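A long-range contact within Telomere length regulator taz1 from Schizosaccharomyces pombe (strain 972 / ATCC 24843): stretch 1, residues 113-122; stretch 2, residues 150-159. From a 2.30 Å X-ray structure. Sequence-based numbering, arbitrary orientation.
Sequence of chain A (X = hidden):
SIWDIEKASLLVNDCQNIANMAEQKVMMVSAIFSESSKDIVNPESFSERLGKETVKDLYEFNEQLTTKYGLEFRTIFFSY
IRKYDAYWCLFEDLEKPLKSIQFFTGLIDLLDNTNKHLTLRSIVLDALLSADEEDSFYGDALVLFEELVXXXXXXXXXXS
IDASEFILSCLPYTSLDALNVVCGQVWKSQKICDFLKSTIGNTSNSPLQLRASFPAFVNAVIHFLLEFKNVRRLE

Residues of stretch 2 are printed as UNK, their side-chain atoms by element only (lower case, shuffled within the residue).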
# COMPACT_ATOMS: atom_id res chain seq x y z
N ASN A 113 -7.89 -12.62 0.11
CA ASN A 113 -8.24 -13.58 1.16
C ASN A 113 -7.09 -14.46 1.66
O ASN A 113 -7.32 -15.40 2.41
CB ASN A 113 -9.47 -14.43 0.77
CG ASN A 113 -9.18 -15.46 -0.31
OD1 ASN A 113 -8.11 -16.07 -0.34
ND2 ASN A 113 -10.15 -15.67 -1.19
N THR A 114 -5.85 -14.18 1.24
CA THR A 114 -4.70 -14.87 1.83
C THR A 114 -4.15 -14.04 2.99
O THR A 114 -3.28 -14.50 3.74
CB THR A 114 -3.57 -15.07 0.82
OG1 THR A 114 -3.14 -13.79 0.33
CG2 THR A 114 -4.02 -15.94 -0.36
N ASN A 115 -4.65 -12.82 3.12
CA ASN A 115 -4.18 -11.88 4.14
C ASN A 115 -2.70 -11.46 4.00
O ASN A 115 -2.09 -10.96 4.96
CB ASN A 115 -4.45 -12.45 5.54
CG ASN A 115 -5.92 -12.73 5.78
OD1 ASN A 115 -6.78 -11.97 5.34
ND2 ASN A 115 -6.22 -13.82 6.47
N LYS A 116 -2.12 -11.65 2.82
CA LYS A 116 -0.75 -11.17 2.57
C LYS A 116 -0.70 -9.65 2.40
O LYS A 116 0.27 -9.00 2.76
CB LYS A 116 -0.14 -11.85 1.34
CG LYS A 116 0.30 -13.28 1.59
CD LYS A 116 0.83 -13.89 0.29
CE LYS A 116 1.32 -15.31 0.48
NZ LYS A 116 1.76 -15.93 -0.80
N HIS A 117 -1.77 -9.09 1.84
CA HIS A 117 -1.87 -7.66 1.57
C HIS A 117 -0.56 -7.04 1.07
O HIS A 117 -0.07 -6.07 1.65
CB HIS A 117 -2.41 -6.94 2.79
CG HIS A 117 -3.65 -7.56 3.35
ND1 HIS A 117 -4.84 -7.60 2.66
CD2 HIS A 117 -3.89 -8.17 4.54
CE1 HIS A 117 -5.76 -8.21 3.40
NE2 HIS A 117 -5.21 -8.57 4.54
N LEU A 118 0.00 -7.61 0.02
CA LEU A 118 1.26 -7.11 -0.54
C LEU A 118 1.16 -5.65 -0.90
O LEU A 118 2.11 -4.91 -0.70
CB LEU A 118 1.67 -7.91 -1.78
CG LEU A 118 1.85 -9.40 -1.54
CD1 LEU A 118 2.17 -10.08 -2.86
CD2 LEU A 118 2.94 -9.62 -0.52
N THR A 119 0.01 -5.21 -1.41
CA THR A 119 -0.08 -3.82 -1.90
C THR A 119 -0.17 -2.83 -0.76
O THR A 119 0.42 -1.76 -0.80
CB THR A 119 -1.27 -3.60 -2.81
OG1 THR A 119 -1.31 -4.62 -3.80
CG2 THR A 119 -1.18 -2.25 -3.50
N LEU A 120 -0.93 -3.19 0.27
CA LEU A 120 -1.00 -2.34 1.46
C LEU A 120 0.38 -2.31 2.11
O LEU A 120 0.85 -1.26 2.56
CB LEU A 120 -2.06 -2.88 2.42
CG LEU A 120 -3.45 -2.63 1.87
CD1 LEU A 120 -4.54 -3.28 2.73
CD2 LEU A 120 -3.67 -1.14 1.77
N ARG A 121 1.06 -3.46 2.14
CA ARG A 121 2.41 -3.49 2.68
C ARG A 121 3.29 -2.48 1.94
O ARG A 121 4.03 -1.71 2.57
CB ARG A 121 3.01 -4.88 2.60
CG ARG A 121 4.12 -5.08 3.60
CD ARG A 121 4.83 -6.38 3.38
NE ARG A 121 3.87 -7.47 3.33
CZ ARG A 121 4.19 -8.71 3.02
NH1 ARG A 121 5.45 -9.01 2.76
NH2 ARG A 121 3.26 -9.64 2.99
N SER A 122 3.19 -2.48 0.61
CA SER A 122 3.99 -1.56 -0.20
C SER A 122 3.67 -0.14 0.18
O SER A 122 4.57 0.67 0.37
CB SER A 122 3.67 -1.75 -1.70
OG SER A 122 4.13 -3.02 -2.09
N UNK A 150 0.55 -8.90 11.81
CA UNK A 150 -0.32 -9.87 12.49
C UNK A 150 -1.09 -10.67 11.45
O UNK A 150 -1.11 -11.91 11.50
c UNK A 150 -1.37 -9.20 13.39
c UNK A 150 -2.04 -10.25 14.24
c UNK A 150 0.20 -8.68 15.28
c UNK A 150 -0.76 -8.14 14.28
N UNK A 151 -1.72 -9.96 10.53
CA UNK A 151 -2.55 -10.59 9.50
C UNK A 151 -1.75 -11.62 8.72
O UNK A 151 -2.22 -12.73 8.50
n UNK A 151 -5.94 -8.52 7.51
n UNK A 151 -7.58 -8.92 9.10
c UNK A 151 -4.27 -8.70 9.34
c UNK A 151 -5.09 -7.78 8.43
c UNK A 151 -7.12 -9.04 7.85
n UNK A 151 -7.84 -9.70 6.94
c UNK A 151 -3.20 -9.53 8.59
N UNK A 152 -0.52 -11.28 8.35
CA UNK A 152 0.29 -12.24 7.61
C UNK A 152 0.57 -13.48 8.45
O UNK A 152 0.21 -14.59 8.06
c UNK A 152 3.32 -13.49 6.98
o UNK A 152 4.55 -15.41 4.12
c UNK A 152 4.04 -14.42 6.25
c UNK A 152 1.62 -11.65 7.16
c UNK A 152 3.85 -14.50 4.89
c UNK A 152 2.41 -12.66 6.37
c UNK A 152 2.95 -13.68 4.26
c UNK A 152 2.23 -12.76 5.00
N UNK A 153 1.25 -13.28 9.58
CA UNK A 153 1.73 -14.41 10.39
C UNK A 153 0.66 -15.04 11.23
O UNK A 153 0.96 -15.93 12.01
c UNK A 153 2.84 -13.99 11.33
c UNK A 153 5.92 -13.95 9.19
c UNK A 153 4.06 -13.53 10.64
c UNK A 153 6.33 -12.64 9.32
c UNK A 153 5.61 -11.77 10.10
c UNK A 153 4.48 -12.21 10.76
c UNK A 153 4.78 -14.39 9.85
N UNK A 154 -0.56 -14.56 11.10
CA UNK A 154 -1.66 -15.15 11.85
C UNK A 154 -2.39 -16.17 10.99
O UNK A 154 -3.19 -16.96 11.47
N UNK A 155 -2.09 -16.15 9.69
CA UNK A 155 -2.72 -17.04 8.74
C UNK A 155 -1.76 -18.19 8.47
O UNK A 155 -0.69 -17.99 7.89
c UNK A 155 -3.05 -16.27 7.45
o UNK A 155 -3.92 -15.18 7.76
c UNK A 155 -3.70 -17.19 6.40
N UNK A 156 -2.14 -19.40 8.90
CA UNK A 156 -1.17 -20.49 8.99
C UNK A 156 -0.78 -21.10 7.65
O UNK A 156 0.18 -21.87 7.57
c UNK A 156 -1.64 -21.57 9.96
c UNK A 156 -3.03 -21.30 10.50
o UNK A 156 -3.18 -21.21 11.74
o UNK A 156 -3.96 -21.17 9.67
N UNK A 157 -1.50 -20.75 6.60
CA UNK A 157 -1.13 -21.20 5.27
C UNK A 157 -0.07 -20.28 4.64
O UNK A 157 0.45 -20.57 3.55
o UNK A 157 -3.28 -20.27 4.68
c UNK A 157 -2.36 -21.31 4.38
N UNK A 158 0.25 -19.18 5.31
CA UNK A 158 1.30 -18.27 4.85
C UNK A 158 2.68 -18.69 5.36
O UNK A 158 2.87 -18.85 6.58
n UNK A 158 -0.77 -15.17 4.92
c UNK A 158 -0.12 -16.21 4.39
o UNK A 158 -0.41 -16.67 3.29
c UNK A 158 0.99 -16.81 5.24
N UNK A 159 3.64 -18.88 4.45
CA UNK A 159 4.95 -19.42 4.85
C UNK A 159 5.73 -18.48 5.75
O UNK A 159 5.62 -17.25 5.64
c UNK A 159 5.67 -19.61 3.52
c UNK A 159 5.08 -18.57 2.65
c UNK A 159 3.62 -18.54 3.02

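Position 150 has four side-chain carbons. They fork at the first, and one arm is two carbons long. Nothing of stretch 1 is in reach. This is Ile 150.

Position 151 has three carbons, a nitrogen, then a carbon carrying two more nitrogens. The inner nitrogen lies 3.1 Å from NE2 of His 117, and a terminal nitrogen lies 3.0 Å from OD1 of Asn 115. The guanidinium identifies Arg 151. Its NE donates a hydrogen bond to His 117 NE2, nearly straight at 169°. The histidine nitrogen sits at the guanidinium edge, near its plane, where the N-H points.

Position 152 has one carbon, then a six-carbon ring bearing one oxygen. A ring carbon lies 3.8 Å from CG of Lys 116, which sits at the ring edge. Another lies 3.9 Å from NH2 of Arg 121. This is Tyr 152. Its CA is 5.3 Å from the CA of Lys 116, the nearest CA pair between the stretches.

Position 153 has one carbon and a six-carbon ring without oxygen. The CA-to-CB bond points away, and no stretch 1 atom is in contact. This is Phe 153.

Position 154 has no side-chain atoms. It is Gly 154. An ideal CB here would fall 2.8 Å from O of Ile 150, a clash.

Position 155 has one carbon carrying an oxygen and a carbon. The oxygen accepts a hydrogen bond from ND2 of Asn 115 at 3.0 Å. The branched hydroxyl side chain is that of Thr 155. Its OG1 also donates to O of Arg 151 at 3.1 Å, so one hydroxyl serves both stretches.

Position 156 has two carbons, the second carrying two oxygens. It is out of reach of stretch 1. The carboxylate fits Asp 156.

Position 157 has one carbon and one oxygen. It is exposed and makes no contact. This is Ser 157.

Position 158 has two carbons, the second carrying an oxygen and a nitrogen. The nitrogen lies 2.9 Å from O of Thr 114. The amide gives Asn 158. Its ND2 donates to that carbonyl and, weakly, to O of Tyr 152 at 3.3 Å.

Position 159 has three carbons closing a ring onto the backbone N. It makes no contact with stretch 1. This is Pro 159. Its O accepts a hydrogen bond from OH of Tyr 152 at 2.6 Å.

The contact is mainly polar and buries 415 Å². Three hydrogen bonds join the loop before one helix to the end of another and the turn after it.

Stretch 2, residues 150-159: IRYFGTDSNP
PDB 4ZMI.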